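Local atomic coordinates of probable starch synthase 4, chloroplastic/amyloplastic (Arabidopsis thaliana, PDB entry 6GNE), a protein that is probably a plastid starch synthase of the two-domain GT-B glycosyltransferase fold, here holding adenosine-5'-diphosphate and glycan ligands. Residues A[9-19]-A[43-53]. Residues are numbered along the deposited sequence; the frame is centred on the assembly and turned at random.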
# COMPACT_ATOMS: atom_id res chain seq x y z
N GLY A 9 -18.02 -20.02 7.13
CA GLY A 9 -17.11 -19.11 6.41
C GLY A 9 -17.81 -18.29 5.34
O GLY A 9 -18.69 -18.78 4.64
N LEU A 10 -17.43 -17.02 5.25
CA LEU A 10 -17.92 -16.11 4.22
C LEU A 10 -17.23 -16.30 2.88
O LEU A 10 -16.10 -16.76 2.82
CB LEU A 10 -17.75 -14.67 4.66
CG LEU A 10 -18.42 -14.33 5.99
CD1 LEU A 10 -18.02 -12.94 6.42
CD2 LEU A 10 -19.93 -14.48 5.92
N TYR A 11 -17.94 -15.91 1.82
CA TYR A 11 -17.41 -15.83 0.48
C TYR A 11 -17.15 -14.33 0.20
O TYR A 11 -18.09 -13.52 0.11
CB TYR A 11 -18.38 -16.46 -0.52
CG TYR A 11 -18.02 -16.33 -2.01
CD1 TYR A 11 -16.71 -16.05 -2.44
CD2 TYR A 11 -19.00 -16.52 -2.98
CE1 TYR A 11 -16.41 -15.96 -3.80
CE2 TYR A 11 -18.71 -16.41 -4.33
CZ TYR A 11 -17.42 -16.14 -4.74
OH TYR A 11 -17.15 -16.02 -6.06
N VAL A 12 -15.87 -14.00 0.09
CA VAL A 12 -15.39 -12.62 0.01
C VAL A 12 -14.66 -12.40 -1.31
O VAL A 12 -13.67 -13.07 -1.60
CB VAL A 12 -14.39 -12.36 1.15
CG1 VAL A 12 -13.95 -10.91 1.16
CG2 VAL A 12 -14.98 -12.79 2.49
N VAL A 13 -15.15 -11.46 -2.11
CA VAL A 13 -14.47 -11.06 -3.34
C VAL A 13 -13.82 -9.67 -3.20
O VAL A 13 -14.45 -8.73 -2.75
CB VAL A 13 -15.42 -11.08 -4.55
CG1 VAL A 13 -14.68 -10.72 -5.83
CG2 VAL A 13 -15.99 -12.48 -4.71
N HIS A 14 -12.54 -9.57 -3.56
CA HIS A 14 -11.82 -8.29 -3.56
C HIS A 14 -11.65 -7.85 -5.00
O HIS A 14 -11.16 -8.60 -5.82
CB HIS A 14 -10.44 -8.41 -2.90
CG HIS A 14 -10.50 -8.56 -1.42
ND1 HIS A 14 -10.23 -7.52 -0.57
CD2 HIS A 14 -10.83 -9.62 -0.65
CE1 HIS A 14 -10.39 -7.94 0.68
NE2 HIS A 14 -10.76 -9.21 0.66
N ILE A 15 -12.04 -6.63 -5.29
CA ILE A 15 -11.86 -6.06 -6.61
C ILE A 15 -10.88 -4.92 -6.40
O ILE A 15 -11.13 -4.03 -5.59
CB ILE A 15 -13.20 -5.54 -7.19
CG1 ILE A 15 -14.18 -6.72 -7.36
CG2 ILE A 15 -13.00 -4.81 -8.51
CD1 ILE A 15 -15.63 -6.29 -7.56
N ALA A 16 -9.76 -4.93 -7.12
CA ALA A 16 -8.72 -3.93 -6.95
C ALA A 16 -7.89 -3.80 -8.19
O ALA A 16 -7.91 -4.69 -9.05
CB ALA A 16 -7.84 -4.31 -5.77
N ALA A 17 -7.13 -2.72 -8.26
CA ALA A 17 -6.20 -2.49 -9.37
C ALA A 17 -4.84 -3.12 -9.17
O ALA A 17 -4.07 -3.17 -10.11
CB ALA A 17 -6.06 -1.00 -9.64
N GLU A 18 -4.55 -3.60 -7.96
CA GLU A 18 -3.27 -4.23 -7.63
C GLU A 18 -3.40 -5.45 -6.72
O GLU A 18 -4.33 -5.55 -5.91
CB GLU A 18 -2.35 -3.27 -6.86
CG GLU A 18 -1.90 -2.03 -7.60
CD GLU A 18 -1.10 -1.11 -6.66
OE1 GLU A 18 -0.07 -1.55 -6.08
OE2 GLU A 18 -1.51 0.06 -6.50
N MET A 19 -2.43 -6.33 -6.86
CA MET A 19 -2.18 -7.40 -5.92
C MET A 19 -0.71 -7.81 -6.01
O MET A 19 -0.20 -8.15 -7.09
CB MET A 19 -3.06 -8.60 -6.22
CG MET A 19 -3.02 -9.68 -5.13
SD MET A 19 -3.69 -11.24 -5.68
CE MET A 19 -3.08 -12.30 -4.39
N GLY A 43 -10.60 -19.31 7.16
CA GLY A 43 -11.58 -20.25 6.60
C GLY A 43 -12.56 -19.65 5.61
O GLY A 43 -13.53 -20.28 5.26
N HIS A 44 -12.31 -18.43 5.15
CA HIS A 44 -13.20 -17.79 4.17
C HIS A 44 -12.75 -18.14 2.77
O HIS A 44 -11.57 -18.33 2.51
CB HIS A 44 -13.21 -16.27 4.36
CG HIS A 44 -13.50 -15.86 5.77
ND1 HIS A 44 -14.75 -15.99 6.33
CD2 HIS A 44 -12.69 -15.36 6.74
CE1 HIS A 44 -14.71 -15.58 7.59
NE2 HIS A 44 -13.47 -15.20 7.86
N LEU A 45 -13.72 -18.26 1.88
CA LEU A 45 -13.45 -18.42 0.47
C LEU A 45 -13.15 -17.04 -0.05
O LEU A 45 -14.04 -16.23 -0.22
CB LEU A 45 -14.66 -19.02 -0.24
CG LEU A 45 -14.60 -19.21 -1.76
CD1 LEU A 45 -13.34 -19.98 -2.16
CD2 LEU A 45 -15.90 -19.91 -2.26
N VAL A 46 -11.88 -16.75 -0.28
CA VAL A 46 -11.44 -15.44 -0.74
C VAL A 46 -11.06 -15.53 -2.21
O VAL A 46 -10.36 -16.46 -2.62
CB VAL A 46 -10.20 -14.99 0.06
CG1 VAL A 46 -9.60 -13.71 -0.52
CG2 VAL A 46 -10.56 -14.83 1.54
N GLU A 47 -11.53 -14.58 -3.00
CA GLU A 47 -11.21 -14.53 -4.44
C GLU A 47 -10.88 -13.09 -4.82
O GLU A 47 -11.42 -12.13 -4.24
CB GLU A 47 -12.40 -14.96 -5.29
CG GLU A 47 -12.54 -16.45 -5.54
CD GLU A 47 -13.83 -16.79 -6.27
OE1 GLU A 47 -14.45 -15.86 -6.85
OE2 GLU A 47 -14.13 -18.01 -6.33
N ILE A 48 -10.02 -12.93 -5.81
CA ILE A 48 -9.59 -11.60 -6.22
C ILE A 48 -9.84 -11.39 -7.69
O ILE A 48 -9.64 -12.30 -8.47
CB ILE A 48 -8.14 -11.38 -5.83
CG1 ILE A 48 -8.05 -11.38 -4.30
CG2 ILE A 48 -7.64 -10.04 -6.37
CD1 ILE A 48 -6.70 -11.74 -3.78
N ILE A 49 -10.31 -10.20 -8.05
CA ILE A 49 -10.51 -9.82 -9.43
C ILE A 49 -9.60 -8.63 -9.74
O ILE A 49 -9.69 -7.62 -9.07
CB ILE A 49 -11.98 -9.48 -9.72
CG1 ILE A 49 -12.87 -10.72 -9.45
CG2 ILE A 49 -12.15 -8.98 -11.16
CD1 ILE A 49 -14.36 -10.44 -9.50
N LEU A 50 -8.73 -8.81 -10.75
CA LEU A 50 -7.77 -7.81 -11.23
C LEU A 50 -7.91 -7.57 -12.71
O LEU A 50 -8.50 -8.39 -13.39
CB LEU A 50 -6.32 -8.30 -11.02
CG LEU A 50 -5.87 -8.60 -9.60
CD1 LEU A 50 -4.47 -9.15 -9.61
CD2 LEU A 50 -5.96 -7.36 -8.74
N PRO A 51 -7.35 -6.47 -13.21
CA PRO A 51 -7.15 -6.41 -14.64
C PRO A 51 -6.00 -7.32 -15.06
O PRO A 51 -5.13 -7.63 -14.27
CB PRO A 51 -6.76 -4.95 -14.89
CG PRO A 51 -7.17 -4.21 -13.66
CD PRO A 51 -6.97 -5.21 -12.56
N LYS A 52 -6.01 -7.71 -16.33
CA LYS A 52 -4.86 -8.34 -16.93
C LYS A 52 -4.03 -7.24 -17.57
O LYS A 52 -4.22 -6.88 -18.73
CB LYS A 52 -5.28 -9.37 -17.99
CG LYS A 52 -4.10 -10.04 -18.69
CD LYS A 52 -3.92 -11.52 -18.31
CE LYS A 52 -2.93 -12.22 -19.22
NZ LYS A 52 -2.98 -11.79 -20.66
N TYR A 53 -3.10 -6.70 -16.79
CA TYR A 53 -2.13 -5.75 -17.32
C TYR A 53 -1.11 -6.50 -18.18
O TYR A 53 -0.74 -7.64 -17.89
CB TYR A 53 -1.38 -5.05 -16.22
CG TYR A 53 -2.23 -4.24 -15.25
CD1 TYR A 53 -2.72 -2.98 -15.58
CD2 TYR A 53 -2.49 -4.72 -13.97
CE1 TYR A 53 -3.46 -2.25 -14.68
CE2 TYR A 53 -3.23 -3.99 -13.06
CZ TYR A 53 -3.73 -2.76 -13.41
OH TYR A 53 -4.46 -2.05 -12.48
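The Tyr11 ring carries Leu45 over one face, with CD2 4.2 Å from the ring centroid and 22° off its normal, a CH-pi contact, while Leu45 O and Glu47 OE1 lie at its edge, in plane. There Tyr11 OH donates to Glu47 OE1 at 2.8 Å, meeting it from above the carboxylate plane, the two flat groups being turned 76° against each other. A chi1 of 174°, CG opposite the backbone N, lays the phenol alongside Leu45, pointing the same way, with its OH beside Glu47. The His44 ring is used at its edge: ND1 accepts Leu10 N at 3.1 Å, in the ring plane, and NE2 is bonded to Glu491, two bonds that would hold its rotation. His14 has Glu47 O at its ring edge, and its ND1 is hydrogen-bonded to His145 NE2. At the far end, Tyr53 has Pro51 CB over one face and Ala17 O at its edge; its OH reaches that oxygen at 2.7 Å in the carbonyl plane, on a lone pair.

Between these ends the backbones pair as parallel strands, axes 4.7 Å apart. Val12 and His14 each bond through both N and O, for example Val12 N to Leu45 O at 2.9 Å; the last rung, Ala16 N to Ile49 O, is weak. Val13 CG1 packs on Ile49 CD1, and Met19 SD lies 3.6 Å from Ile48 CD1.

Strands 11-15 and 45-51, joined through helix 27-41, form the beta-alpha-beta unit that begins this Rossmann-like domain; just beyond the first, Glu18 touches the bound AC1. Strand 141-145 flanks strand 11-15, and strand 92-100 flanks 45-51. Leu39 of helix 27-41 touches His14 and Val46, whereas Phe124 of helix 117-134 packs against Ile15 and Pro51.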